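Local coordinates for endonuclease NucS (Pyrococcus abyssi, PDB 2VLD), which cleaves both 3' and 5' single-stranded extremities of branched DNA, binds single-stranded DNA, forms a homodimer and interacts with PCNA, at residues 21-26 with 79-84; 54-57 with 61-64; 47-52 with 103-108; 180-185 with 217-222. The protein carries 2 engineered substitutions. All blocks are in the same frame, centred on the assembly; numbering follows the deposited sequence.

Contact 1: residues 21-26 with 79-84; sequences LAEKHG and GSKVTF
Glu-23, on the last turn of helix 12-25, and Lys-81, at the start of strand 81-84, meet through their charged ends and join the helix to the sheet of the N-terminal PH-like domain. The contact is a single charged pair on the surface, with only 41 Å² buried over both sides.

The electrostatic part is one salt bridge, and a long one: Glu-23 OE1 lies 3.9 Å from Lys-81 NZ, with no direct hydrogen bond between them. The backbones stay well apart, Glu-23 CA and Val-82 CA being 9.7 Å from each other, and the gap is spanned by side-chain length. Glu-23 swings CG opposite its backbone N (chi1 175°) and stays extended beyond, which projects the carboxylate off the helix. Lys-81 instead bends at chi2 (69°), which brings its ammonium group round to that carboxylate. The two side chains meet at about a right angle.

Backbone hydrogen bonds hold the two ends of this bridge separately. On the helix, His-25 N donates to Leu-21 O at 3.1 Å, and Gly-26 then leaves the helix with positive phi, a conformation that favours glycine. On the strand, Lys-81 and Thr-83 pair with Ser-91 and Met-89 of strand 87-92.

Further packing between strand and helix includes Phe-84 on Ile-15, Lys-16 and Leu-19, at earlier turns of the same helix. At the charged pair itself the approach is one-sided: Glu-23 OE2 stays 4.5 Å from Lys-81 NZ, so OE1 is the nearer oxygen.

Contact 2: residues 54-57 with 61-64; sequences IIIK and SFLI
Lys-57 and Ser-61 close the loop end of a beta hairpin, strands 50-56 and 62-65 of the PH-like domain, whose short segments run antiparallel at 173° with axes 4.7 Å apart. From CB outward, Lys-57 first packs on Ser-61: CB lies 3.7 Å from Ser-61 CB, and CG and CD pass alongside that same carbon. CG stands beside the backbone N (chi1 -58°) and the chain beyond is extended, which carries CE to the neighbourhood of Leu-63 CD1, and NZ on to the second subunit, where it donates to Gln-66 O and Lys-69 O.

The backbone ladder is regular. Ile-55 and Leu-63 form a hydrogen-bonded pair, with Ile-55 N to Leu-63 O at 2.9 Å and Leu-63 N to Ile-55 O, also 2.9 Å. Lys-57 N reaches Ser-61 O in an almost straight bond (172°).

On the face bearing Ile-54, Ile-56, Phe-62 and Ile-64, the Phe-62 side chain lies alongside those of Ile-54 and Ile-56 and points the same way, and Leu-100 of strand 98-104 adds to this buried layer. Ile-55, on the other face, meets Ile-55 of the second subunit. The Phe-62 ring has Ile-56 CG1 3.6 Å from its CE2 and Ile-54 CG2 3.7 Å from its CZ.

Contact 3: residues 47-52 with 103-108; sequences LGEGDR and EIIEPY
Asp-51 and Tyr-108 make the tight part of this contact, where strands 50-56 and 106-113 of the PH-like domain come together across strand 28-40, which pairs with both. Tyr-108 OH donates to Asp-51 OD1 at 2.9 Å. The hydroxyl approaches on the syn side of the carboxylate, 28° out of its plane, and OD1 in turn sits at the ring edge, close to the ring plane. Carboxylate and ring are turned 62° against each other. One face of the ring is backed by Glu-106 O, 4.0 Å above the centre. With a phenylalanine in place of Tyr-108 the hydroxyl is gone, and Asp-51 OD1 would probably lose this donor, leaving the ring edge with no polar hold on the carboxylate.

The looser side lies where each of the two segments turns a corner, at Glu-49 and Ile-105. These exposed side chains cross at about a right angle, with Ile-105 CD1 lying against Glu-49 CB and OE1, an apolar tip beside a carboxylate. Ile-105 and Glu-106 both face Arg-34 in a classic beta bulge.

Set apart from that side is a buried bond within 47-52: Arg-52 grips Gly-48 O end-on, NH2 at 2.9 Å and NH1 at 3.1 Å, and also makes a cation-pi contact with Tyr-118 of the second subunit.

Asp-51 OD1 is thus engaged by Tyr-108 of its own chain, and OD2 by Lys-3 (salt bridge) and Glu-116 N (hydrogen bond) of the second subunit. Tyr-108 OH, Glu-116 N and Lys-3 together would be expected to favour the ionised carboxylate at the dimer interface.

Contact 4: residues 180-185 with 217-222; sequences ADLHAV and KKLLEK
Val-185 projects from helix 182-199 into a notch between Leu-219 and Leu-220 of helix 214-223, in the C-terminal domain of the PDDEXK nuclease clan. The evidence for the fit is its two methyls. CG1, placed anti to the backbone N (chi1 177°), lies 3.7 Å from Leu-220 CD2 and 3.9 Å from Leu-219 CG, so it touches both walls at once. CG2 meets only the Leu-220 wall, with Leu-220 CG at 3.9 Å. Val-185 and Leu-219 slide past each other in opposite directions, whereas Val-185 and Leu-220 cross obliquely. Val-185 also touches Leu-207 of strand 203-209, which links helix 182-199 to the mixed sheet. An alanine at this position lacks both methyls and would probably open a gap between the two leucines, weakening the grip of one helix on the other.

The reverse bump is Leu-219. Its side chain points into the first helix, where CD2 meets Leu-182 CD1 at 3.8 Å and CB touches the same methyl; the two leucines cross at about a right angle. Leu-182 is exposed and bounds the outer side, while Val-185 and Leu-220 are buried. Leu-219 thus sits against Leu-182 and Val-185, one helical turn apart.

Polar groups are kept to the ends and flanks. Asp-181 is the N-cap of helix 182-199, its OD1 accepting from Ala-184 N at 3.0 Å, and Lys-217 forms a salt bridge with Glu-221 whose hydrogen bond is weak. Between these two segments the contact is wholly aliphatic, consistent with shape and exclusion of water, more than directed bonds, holding this part of the helix pair.

Overall arrangement
Contacts 1, 2 and 3 all reach the antiparallel sheet of the N-terminal region, where single-stranded DNA is bound, whereas contact 4 lies in the C-terminal nuclease domain, its centre about 39 to 48 Å from theirs. Contact 2 touches both neighbours: Ile-56 CG2 meets Val-82 CG2 of contact 1, and Ile-64 CG2 meets Arg-52 CD of contact 3, with which it shares strand 50-56. Contacts 1 and 3 have centres about 20 Å apart, and their segments alternate along the chain; both enclose the hairpin of contact 2. Contact 4 follows in series, consistent with independent domains. Contacts 2 and 3 also touch the second subunit, tying the sheet to dimer assembly.

Contact 1: residues 21-26 with 79-84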
loop_
_atom_site.group_PDB
_atom_site.type_symbol
_atom_site.label_atom_id
_atom_site.label_comp_id
_atom_site.label_asym_id
_atom_site.label_seq_id
_atom_site.Cartn_x
_atom_site.Cartn_y
_atom_site.Cartn_z
ATOM N N LEU A 21 21.118 3.254 -4.235
ATOM C CA LEU A 21 20.876 4.674 -4.077
ATOM C C LEU A 21 19.858 4.862 -2.958
ATOM O O LEU A 21 20.062 5.663 -2.044
ATOM C CB LEU A 21 20.352 5.268 -5.387
ATOM C CG LEU A 21 20.707 6.706 -5.785
ATOM C CD1 LEU A 21 20.038 7.047 -7.108
ATOM C CD2 LEU A 21 20.309 7.725 -4.727
ATOM N N ALA A 22 18.781 4.089 -3.025
ATOM C CA ALA A 22 17.723 4.157 -2.032
ATOM C C ALA A 22 18.176 3.697 -0.649
ATOM O O ALA A 22 17.810 4.317 0.347
ATOM C CB ALA A 22 16.512 3.371 -2.489
ATOM N N GLU A 23 18.957 2.620 -0.584
ATOM C CA GLU A 23 19.464 2.140 0.703
ATOM C C GLU A 23 20.372 3.193 1.321
ATOM O O GLU A 23 20.296 3.460 2.520
ATOM C CB GLU A 23 20.198 0.792 0.576
ATOM C CG GLU A 23 20.864 0.308 1.884
ATOM C CD GLU A 23 21.333 -1.146 1.840
ATOM O OE1 GLU A 23 21.350 -1.799 2.909
ATOM O OE2 GLU A 23 21.689 -1.643 0.749
ATOM N N LYS A 24 21.211 3.797 0.481
ATOM C CA LYS A 24 22.177 4.802 0.907
ATOM C C LYS A 24 21.461 5.966 1.578
ATOM O O LYS A 24 21.741 6.310 2.728
ATOM C CB LYS A 24 22.970 5.306 -0.305
ATOM C CG LYS A 24 24.443 5.648 -0.047
ATOM C CD LYS A 24 24.671 7.105 0.389
ATOM C CE LYS A 24 24.935 7.218 1.894
ATOM N NZ LYS A 24 26.208 6.514 2.312
ATOM N N HIS A 25 20.516 6.554 0.859
ATOM C CA HIS A 25 19.882 7.773 1.319
ATOM C C HIS A 25 18.621 7.517 2.149
ATOM O O HIS A 25 18.030 8.444 2.700
ATOM C CB HIS A 25 19.622 8.695 0.128
ATOM C CG HIS A 25 20.873 9.136 -0.573
ATOM N ND1 HIS A 25 21.743 10.060 -0.034
ATOM C CD2 HIS A 25 21.401 8.775 -1.766
ATOM C CE1 HIS A 25 22.750 10.253 -0.868
ATOM N NE2 HIS A 25 22.567 9.485 -1.927
ATOM N N GLY A 26 18.234 6.248 2.262
ATOM C CA GLY A 26 17.061 5.863 3.037
ATOM C C GLY A 26 15.754 6.263 2.376
ATOM O O GLY A 26 14.843 6.756 3.038
ATOM N N GLY A 79 12.062 -5.053 8.893
ATOM C CA GLY A 79 13.134 -5.899 9.385
ATOM C C GLY A 79 13.478 -7.046 8.455
ATOM O O GLY A 79 14.301 -7.906 8.800
ATOM N N SER A 80 12.856 -7.056 7.282
ATOM C CA SER A 80 13.116 -8.058 6.260
ATOM C C SER A 80 14.165 -7.500 5.318
ATOM O O SER A 80 14.178 -6.307 5.046
ATOM C CB SER A 80 11.835 -8.365 5.469
ATOM O OG SER A 80 10.710 -8.571 6.298
ATOM N N LYS A 81 15.029 -8.368 4.804
ATOM C CA LYS A 81 16.212 -7.947 4.036
ATOM C C LYS A 81 15.959 -8.075 2.527
ATOM O O LYS A 81 15.347 -9.043 2.080
ATOM C CB LYS A 81 17.449 -8.735 4.510
ATOM C CG LYS A 81 18.728 -8.598 3.671
ATOM C CD LYS A 81 19.369 -7.213 3.756
ATOM C CE LYS A 81 20.459 -7.055 2.696
ATOM N NZ LYS A 81 21.043 -5.682 2.690
ATOM N N VAL A 82 16.430 -7.089 1.763
ATOM C CA VAL A 82 16.167 -7.002 0.328
ATOM C C VAL A 82 17.385 -7.352 -0.525
ATOM O O VAL A 82 18.509 -6.961 -0.205
ATOM C CB VAL A 82 15.660 -5.601 -0.073
ATOM C CG1 VAL A 82 15.076 -5.629 -1.479
ATOM C CG2 VAL A 82 14.599 -5.109 0.903
ATOM N N THR A 83 17.138 -8.057 -1.627
ATOM C CA THR A 83 18.173 -8.648 -2.462
ATOM C C THR A 83 17.750 -8.582 -3.926
ATOM O O THR A 83 16.565 -8.690 -4.217
ATOM C CB THR A 83 18.403 -10.110 -2.015
ATOM O OG1 THR A 83 19.434 -10.140 -1.027
ATOM C CG2 THR A 83 18.805 -11.012 -3.160
ATOM N N PHE A 84 18.707 -8.404 -4.841
ATOM C CA PHE A 84 18.397 -8.317 -6.276
ATOM C C PHE A 84 19.319 -9.149 -7.194
ATOM O O PHE A 84 20.533 -9.173 -6.990
ATOM C CB PHE A 84 18.371 -6.848 -6.712
ATOM C CG PHE A 84 18.061 -6.649 -8.164
ATOM C CD1 PHE A 84 16.873 -7.117 -8.711
ATOM C CD2 PHE A 84 18.957 -5.993 -8.987
ATOM C CE1 PHE A 84 16.588 -6.941 -10.061
ATOM C CE2 PHE A 84 18.682 -5.809 -10.336
ATOM C CZ PHE A 84 17.496 -6.285 -10.873
#

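Contact 2: residues 54-57 with 61-64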
loop_
_atom_site.group_PDB
_atom_site.type_symbol
_atom_site.label_atom_id
_atom_site.label_comp_id
_atom_site.label_asym_id
_atom_site.label_seq_id
_atom_site.Cartn_x
_atom_site.Cartn_y
_atom_site.Cartn_z
ATOM N N ILE A 54 5.062 -2.328 -6.413
ATOM C CA ILE A 54 5.867 -2.928 -5.368
ATOM C C ILE A 54 6.556 -1.813 -4.589
ATOM O O ILE A 54 7.288 -0.997 -5.184
ATOM C CB ILE A 54 6.947 -3.869 -5.970
ATOM C CG1 ILE A 54 6.310 -5.089 -6.640
ATOM C CG2 ILE A 54 7.918 -4.338 -4.900
ATOM C CD1 ILE A 54 6.217 -4.993 -8.131
ATOM N N ILE A 55 6.353 -1.793 -3.270
ATOM C CA ILE A 55 6.838 -0.713 -2.421
ATOM C C ILE A 55 7.847 -1.258 -1.411
ATOM O O ILE A 55 7.557 -2.200 -0.677
ATOM C CB ILE A 55 5.655 0.013 -1.728
ATOM C CG1 ILE A 55 4.770 0.685 -2.780
ATOM C CG2 ILE A 55 6.145 1.058 -0.752
ATOM C CD1 ILE A 55 3.457 1.240 -2.259
ATOM N N ILE A 56 9.040 -0.683 -1.399
ATOM C CA ILE A 56 10.087 -1.139 -0.514
ATOM C C ILE A 56 10.474 0.051 0.346
ATOM O O ILE A 56 10.930 1.083 -0.155
ATOM C CB ILE A 56 11.330 -1.657 -1.297
ATOM C CG1 ILE A 56 10.919 -2.691 -2.358
ATOM C CG2 ILE A 56 12.372 -2.221 -0.341
ATOM C CD1 ILE A 56 12.015 -3.014 -3.376
ATOM N N LYS A 57 10.268 -0.088 1.645
ATOM C CA LYS A 57 10.550 0.992 2.566
ATOM C C LYS A 57 11.876 0.757 3.247
ATOM O O LYS A 57 12.296 -0.393 3.402
ATOM C CB LYS A 57 9.449 1.093 3.608
ATOM C CG LYS A 57 8.102 1.317 3.009
ATOM C CD LYS A 57 7.120 1.782 4.032
ATOM C CE LYS A 57 5.780 2.020 3.352
ATOM N NZ LYS A 57 4.702 2.244 4.361
ATOM N N SER A 61 9.944 -2.813 5.156
ATOM C CA SER A 61 8.559 -3.032 4.746
ATOM C C SER A 61 8.502 -3.256 3.241
ATOM O O SER A 61 9.065 -2.480 2.477
ATOM C CB SER A 61 7.710 -1.817 5.108
ATOM O OG SER A 61 7.652 -1.612 6.506
ATOM N N PHE A 62 7.811 -4.304 2.815
ATOM C CA PHE A 62 7.775 -4.681 1.412
ATOM C C PHE A 62 6.316 -4.988 1.096
ATOM O O PHE A 62 5.703 -5.767 1.831
ATOM C CB PHE A 62 8.626 -5.939 1.236
ATOM C CG PHE A 62 8.924 -6.278 -0.185
ATOM C CD1 PHE A 62 8.019 -7.006 -0.952
ATOM C CD2 PHE A 62 10.132 -5.909 -0.755
ATOM C CE1 PHE A 62 8.309 -7.334 -2.293
ATOM C CE2 PHE A 62 10.432 -6.226 -2.086
ATOM C CZ PHE A 62 9.515 -6.937 -2.855
ATOM N N LEU A 63 5.750 -4.369 0.056
ATOM C CA LEU A 63 4.339 -4.503 -0.227
ATOM C C LEU A 63 4.133 -4.724 -1.704
ATOM O O LEU A 63 4.783 -4.071 -2.529
ATOM C CB LEU A 63 3.555 -3.227 0.155
ATOM C CG LEU A 63 3.895 -2.579 1.493
ATOM C CD1 LEU A 63 3.252 -1.223 1.580
ATOM C CD2 LEU A 63 3.365 -3.472 2.544
ATOM N N ILE A 64 3.222 -5.620 -2.043
ATOM C CA ILE A 64 2.933 -5.891 -3.427
ATOM C C ILE A 64 1.442 -5.645 -3.687
ATOM O O ILE A 64 0.556 -6.295 -3.087
ATOM C CB ILE A 64 3.325 -7.333 -3.797
ATOM C CG1 ILE A 64 4.832 -7.541 -3.641
ATOM C CG2 ILE A 64 2.907 -7.678 -5.223
ATOM C CD1 ILE A 64 5.236 -8.998 -3.838
#

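Contact 3: residues 47-52 with 103-108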
loop_
_atom_site.group_PDB
_atom_site.type_symbol
_atom_site.label_atom_id
_atom_site.label_comp_id
_atom_site.label_asym_id
_atom_site.label_seq_id
_atom_site.Cartn_x
_atom_site.Cartn_y
_atom_site.Cartn_z
ATOM N N LEU A 47 1.849 -16.289 -7.878
ATOM C CA LEU A 47 0.834 -15.624 -8.676
ATOM C C LEU A 47 1.434 -15.424 -10.048
ATOM O O LEU A 47 2.618 -15.094 -10.156
ATOM C CB LEU A 47 0.421 -14.274 -8.074
ATOM C CG LEU A 47 -0.019 -14.133 -6.610
ATOM C CD1 LEU A 47 -0.356 -12.677 -6.365
ATOM C CD2 LEU A 47 -1.189 -15.042 -6.204
ATOM N N GLY A 48 0.618 -15.630 -11.083
ATOM C CA GLY A 48 1.066 -15.541 -12.473
ATOM C C GLY A 48 1.492 -14.143 -12.882
ATOM O O GLY A 48 1.512 -13.215 -12.060
ATOM N N GLU A 49 1.835 -13.983 -14.157
ATOM C CA GLU A 49 2.265 -12.677 -14.629
ATOM C C GLU A 49 1.121 -11.664 -14.613
ATOM O O GLU A 49 -0.021 -11.996 -14.923
ATOM C CB GLU A 49 2.962 -12.750 -15.990
ATOM C CG GLU A 49 2.114 -13.135 -17.187
ATOM C CD GLU A 49 2.805 -12.805 -18.513
ATOM O OE1 GLU A 49 3.829 -12.076 -18.493
ATOM O OE2 GLU A 49 2.317 -13.267 -19.574
ATOM N N GLY A 50 1.435 -10.439 -14.217
ATOM C CA GLY A 50 0.437 -9.390 -14.137
ATOM C C GLY A 50 1.074 -8.082 -13.747
ATOM O O GLY A 50 2.232 -8.045 -13.333
ATOM N N ASP A 51 0.319 -6.998 -13.873
ATOM C CA ASP A 51 0.848 -5.684 -13.530
ATOM C C ASP A 51 0.659 -5.389 -12.035
ATOM O O ASP A 51 -0.453 -5.458 -11.506
ATOM C CB ASP A 51 0.214 -4.602 -14.403
ATOM C CG ASP A 51 0.315 -4.911 -15.884
ATOM O OD1 ASP A 51 1.422 -5.225 -16.376
ATOM O OD2 ASP A 51 -0.726 -4.841 -16.569
ATOM N N ARG A 52 1.759 -5.082 -11.361
ATOM C CA ARG A 52 1.743 -4.870 -9.926
ATOM C C ARG A 52 2.579 -3.655 -9.541
ATOM O O ARG A 52 3.422 -3.200 -10.324
ATOM C CB ARG A 52 2.246 -6.118 -9.202
ATOM C CG ARG A 52 1.334 -7.320 -9.381
ATOM C CD ARG A 52 1.810 -8.585 -8.655
ATOM N NE ARG A 52 0.879 -9.656 -8.984
ATOM C CZ ARG A 52 1.033 -10.534 -9.976
ATOM N NH1 ARG A 52 2.138 -10.533 -10.724
ATOM N NH2 ARG A 52 0.078 -11.436 -10.205
ATOM N N GLU A 103 9.636 -11.863 -9.388
ATOM C CA GLU A 103 10.438 -12.078 -10.586
ATOM C C GLU A 103 9.970 -11.101 -11.643
ATOM O O GLU A 103 8.862 -11.202 -12.152
ATOM C CB GLU A 103 10.453 -13.546 -11.058
ATOM C CG GLU A 103 9.488 -13.925 -12.163
ATOM C CD GLU A 103 9.720 -15.336 -12.673
ATOM O OE1 GLU A 103 8.989 -16.259 -12.244
ATOM O OE2 GLU A 103 10.644 -15.532 -13.495
ATOM N N ILE A 104 10.813 -10.123 -11.922
ATOM C CA ILE A 104 10.470 -9.055 -12.843
ATOM C C ILE A 104 10.493 -9.571 -14.267
ATOM O O ILE A 104 11.489 -10.124 -14.720
ATOM C CB ILE A 104 11.437 -7.866 -12.707
ATOM C CG1 ILE A 104 11.485 -7.403 -11.244
ATOM C CG2 ILE A 104 11.049 -6.755 -13.684
ATOM C CD1 ILE A 104 12.148 -6.074 -11.034
ATOM N N ILE A 105 9.376 -9.401 -14.957
ATOM C CA ILE A 105 9.263 -9.781 -16.350
ATOM C C ILE A 105 9.577 -8.576 -17.230
ATOM O O ILE A 105 10.293 -8.677 -18.229
ATOM C CB ILE A 105 7.846 -10.301 -16.637
ATOM C CG1 ILE A 105 7.732 -11.734 -16.121
ATOM C CG2 ILE A 105 7.499 -10.198 -18.136
ATOM C CD1 ILE A 105 6.352 -12.308 -16.193
ATOM N N GLU A 106 9.054 -7.432 -16.816
ATOM C CA GLU A 106 9.023 -6.245 -17.630
ATOM C C GLU A 106 8.878 -5.068 -16.664
ATOM O O GLU A 106 7.785 -4.819 -16.148
ATOM C CB GLU A 106 7.836 -6.350 -18.596
ATOM C CG GLU A 106 7.383 -5.057 -19.251
ATOM C CD GLU A 106 8.187 -4.675 -20.478
ATOM O OE1 GLU A 106 9.008 -5.494 -20.946
ATOM O OE2 GLU A 106 7.988 -3.547 -20.980
ATOM N N PRO A 107 9.993 -4.370 -16.376
ATOM C CA PRO A 107 9.911 -3.244 -15.449
ATOM C C PRO A 107 9.511 -1.959 -16.169
ATOM O O PRO A 107 10.328 -1.372 -16.881
ATOM C CB PRO A 107 11.335 -3.147 -14.885
ATOM C CG PRO A 107 12.224 -3.804 -15.917
ATOM C CD PRO A 107 11.366 -4.585 -16.876
ATOM N N TYR A 108 8.262 -1.535 -15.994
ATOM C CA TYR A 108 7.770 -0.341 -16.677
ATOM C C TYR A 108 8.412 0.925 -16.141
ATOM O O TYR A 108 8.621 1.879 -16.879
ATOM C CB TYR A 108 6.259 -0.219 -16.560
ATOM C CG TYR A 108 5.484 -1.393 -17.106
ATOM C CD1 TYR A 108 4.703 -2.180 -16.260
ATOM C CD2 TYR A 108 5.512 -1.713 -18.466
ATOM C CE1 TYR A 108 3.968 -3.247 -16.749
ATOM C CE2 TYR A 108 4.781 -2.785 -18.963
ATOM C CZ TYR A 108 4.017 -3.549 -18.095
ATOM O OH TYR A 108 3.286 -4.613 -18.557
#

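Contact 4: residues 180-185 with 217-222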
loop_
_atom_site.group_PDB
_atom_site.type_symbol
_atom_site.label_atom_id
_atom_site.label_comp_id
_atom_site.label_asym_id
_atom_site.label_seq_id
_atom_site.Cartn_x
_atom_site.Cartn_y
_atom_site.Cartn_z
ATOM N N ALA A 180 -5.325 29.842 12.393
ATOM C CA ALA A 180 -6.332 29.236 11.538
ATOM C C ALA A 180 -6.071 29.582 10.082
ATOM O O ALA A 180 -5.926 30.745 9.735
ATOM C CB ALA A 180 -7.717 29.682 11.954
ATOM N N ASP A 181 -6.006 28.558 9.241
ATOM C CA ASP A 181 -5.763 28.742 7.819
ATOM C C ASP A 181 -7.025 28.669 6.970
ATOM O O ASP A 181 -8.139 28.516 7.473
ATOM C CB ASP A 181 -4.701 27.758 7.292
ATOM C CG ASP A 181 -4.986 26.290 7.662
ATOM O OD1 ASP A 181 -6.147 25.912 7.946
ATOM O OD2 ASP A 181 -4.018 25.498 7.656
ATOM N N LEU A 182 -6.816 28.778 5.664
ATOM C CA LEU A 182 -7.872 28.710 4.672
ATOM C C LEU A 182 -8.601 27.382 4.772
ATOM O O LEU A 182 -9.826 27.332 4.668
ATOM C CB LEU A 182 -7.252 28.877 3.283
ATOM C CG LEU A 182 -7.971 29.592 2.134
ATOM C CD1 LEU A 182 -8.692 30.862 2.571
ATOM C CD2 LEU A 182 -6.961 29.907 1.029
ATOM N N HIS A 183 -7.834 26.314 4.999
ATOM C CA HIS A 183 -8.388 24.970 5.100
ATOM C C HIS A 183 -9.387 24.853 6.241
ATOM O O HIS A 183 -10.468 24.296 6.065
ATOM C CB HIS A 183 -7.283 23.916 5.244
ATOM C CG HIS A 183 -7.798 22.513 5.199
ATOM N ND1 HIS A 183 -8.091 21.790 6.337
ATOM C CD2 HIS A 183 -8.122 21.718 4.152
ATOM C CE1 HIS A 183 -8.557 20.604 5.991
ATOM N NE2 HIS A 183 -8.583 20.533 4.672
ATOM N N ALA A 184 -9.019 25.385 7.402
ATOM C CA ALA A 184 -9.922 25.452 8.545
ATOM C C ALA A 184 -11.260 26.072 8.155
ATOM O O ALA A 184 -12.311 25.484 8.399
ATOM C CB ALA A 184 -9.287 26.220 9.680
ATOM N N VAL A 185 -11.218 27.243 7.525
ATOM C CA VAL A 185 -12.446 27.942 7.157
ATOM C C VAL A 185 -13.305 27.093 6.213
ATOM O O VAL A 185 -14.512 26.974 6.416
ATOM C CB VAL A 185 -12.161 29.356 6.571
ATOM C CG1 VAL A 185 -13.455 30.044 6.126
ATOM C CG2 VAL A 185 -11.461 30.221 7.601
ATOM N N LYS A 217 -9.296 35.178 7.300
ATOM C CA LYS A 217 -10.141 36.341 7.601
ATOM C C LYS A 217 -10.960 36.758 6.381
ATOM O O LYS A 217 -12.128 37.143 6.503
ATOM C CB LYS A 217 -9.283 37.513 8.103
ATOM C CG LYS A 217 -10.084 38.700 8.664
ATOM C CD LYS A 217 -9.206 39.735 9.392
ATOM C CE LYS A 217 -8.400 40.629 8.437
ATOM N NZ LYS A 217 -9.239 41.528 7.593
ATOM N N LYS A 218 -10.336 36.647 5.208
ATOM C CA LYS A 218 -10.956 37.003 3.937
ATOM C C LYS A 218 -12.119 36.080 3.609
ATOM O O LYS A 218 -13.258 36.530 3.495
ATOM C CB LYS A 218 -9.925 36.956 2.805
ATOM C CG LYS A 218 -9.911 38.192 1.917
ATOM C CD LYS A 218 -8.899 39.202 2.430
ATOM C CE LYS A 218 -9.027 40.513 1.707
ATOM N NZ LYS A 218 -10.137 41.332 2.275
ATOM N N LEU A 219 -11.827 34.787 3.482
ATOM C CA LEU A 219 -12.841 33.804 3.120
ATOM C C LEU A 219 -13.985 33.752 4.129
ATOM O O LEU A 219 -15.115 33.441 3.768
ATOM C CB LEU A 219 -12.217 32.419 2.909
ATOM C CG LEU A 219 -13.121 31.281 2.416
ATOM C CD1 LEU A 219 -13.844 31.626 1.129
ATOM C CD2 LEU A 219 -12.328 29.999 2.245
ATOM N N LEU A 220 -13.693 34.077 5.386
ATOM C CA LEU A 220 -14.732 34.192 6.404
ATOM C C LEU A 220 -15.701 35.320 6.063
ATOM O O LEU A 220 -16.911 35.096 5.964
ATOM C CB LEU A 220 -14.136 34.427 7.796
ATOM C CG LEU A 220 -13.526 33.308 8.639
ATOM C CD1 LEU A 220 -12.981 33.894 9.930
ATOM C CD2 LEU A 220 -14.527 32.204 8.946
ATOM N N GLU A 221 -15.164 36.528 5.883
ATOM C CA GLU A 221 -15.977 37.695 5.542
ATOM C C GLU A 221 -16.779 37.394 4.291
ATOM O O GLU A 221 -18.001 37.553 4.263
ATOM C CB GLU A 221 -15.096 38.915 5.292
ATOM C CG GLU A 221 -14.564 39.604 6.537
ATOM C CD GLU A 221 -13.450 40.588 6.206
ATOM O OE1 GLU A 221 -13.484 41.194 5.109
ATOM O OE2 GLU A 221 -12.535 40.754 7.041
ATOM N N LYS A 222 -16.061 36.939 3.267
ATOM C CA LYS A 222 -16.629 36.550 1.985
ATOM C C LYS A 222 -17.782 35.562 2.130
ATOM O O LYS A 222 -18.654 35.497 1.261
ATOM C CB LYS A 222 -15.533 35.922 1.124
ATOM C CG LYS A 222 -15.909 35.668 -0.332
ATOM C CD LYS A 222 -14.970 34.646 -0.973
ATOM C CE LYS A 222 -13.587 35.224 -1.261
ATOM N NZ LYS A 222 -12.602 34.147 -1.542
#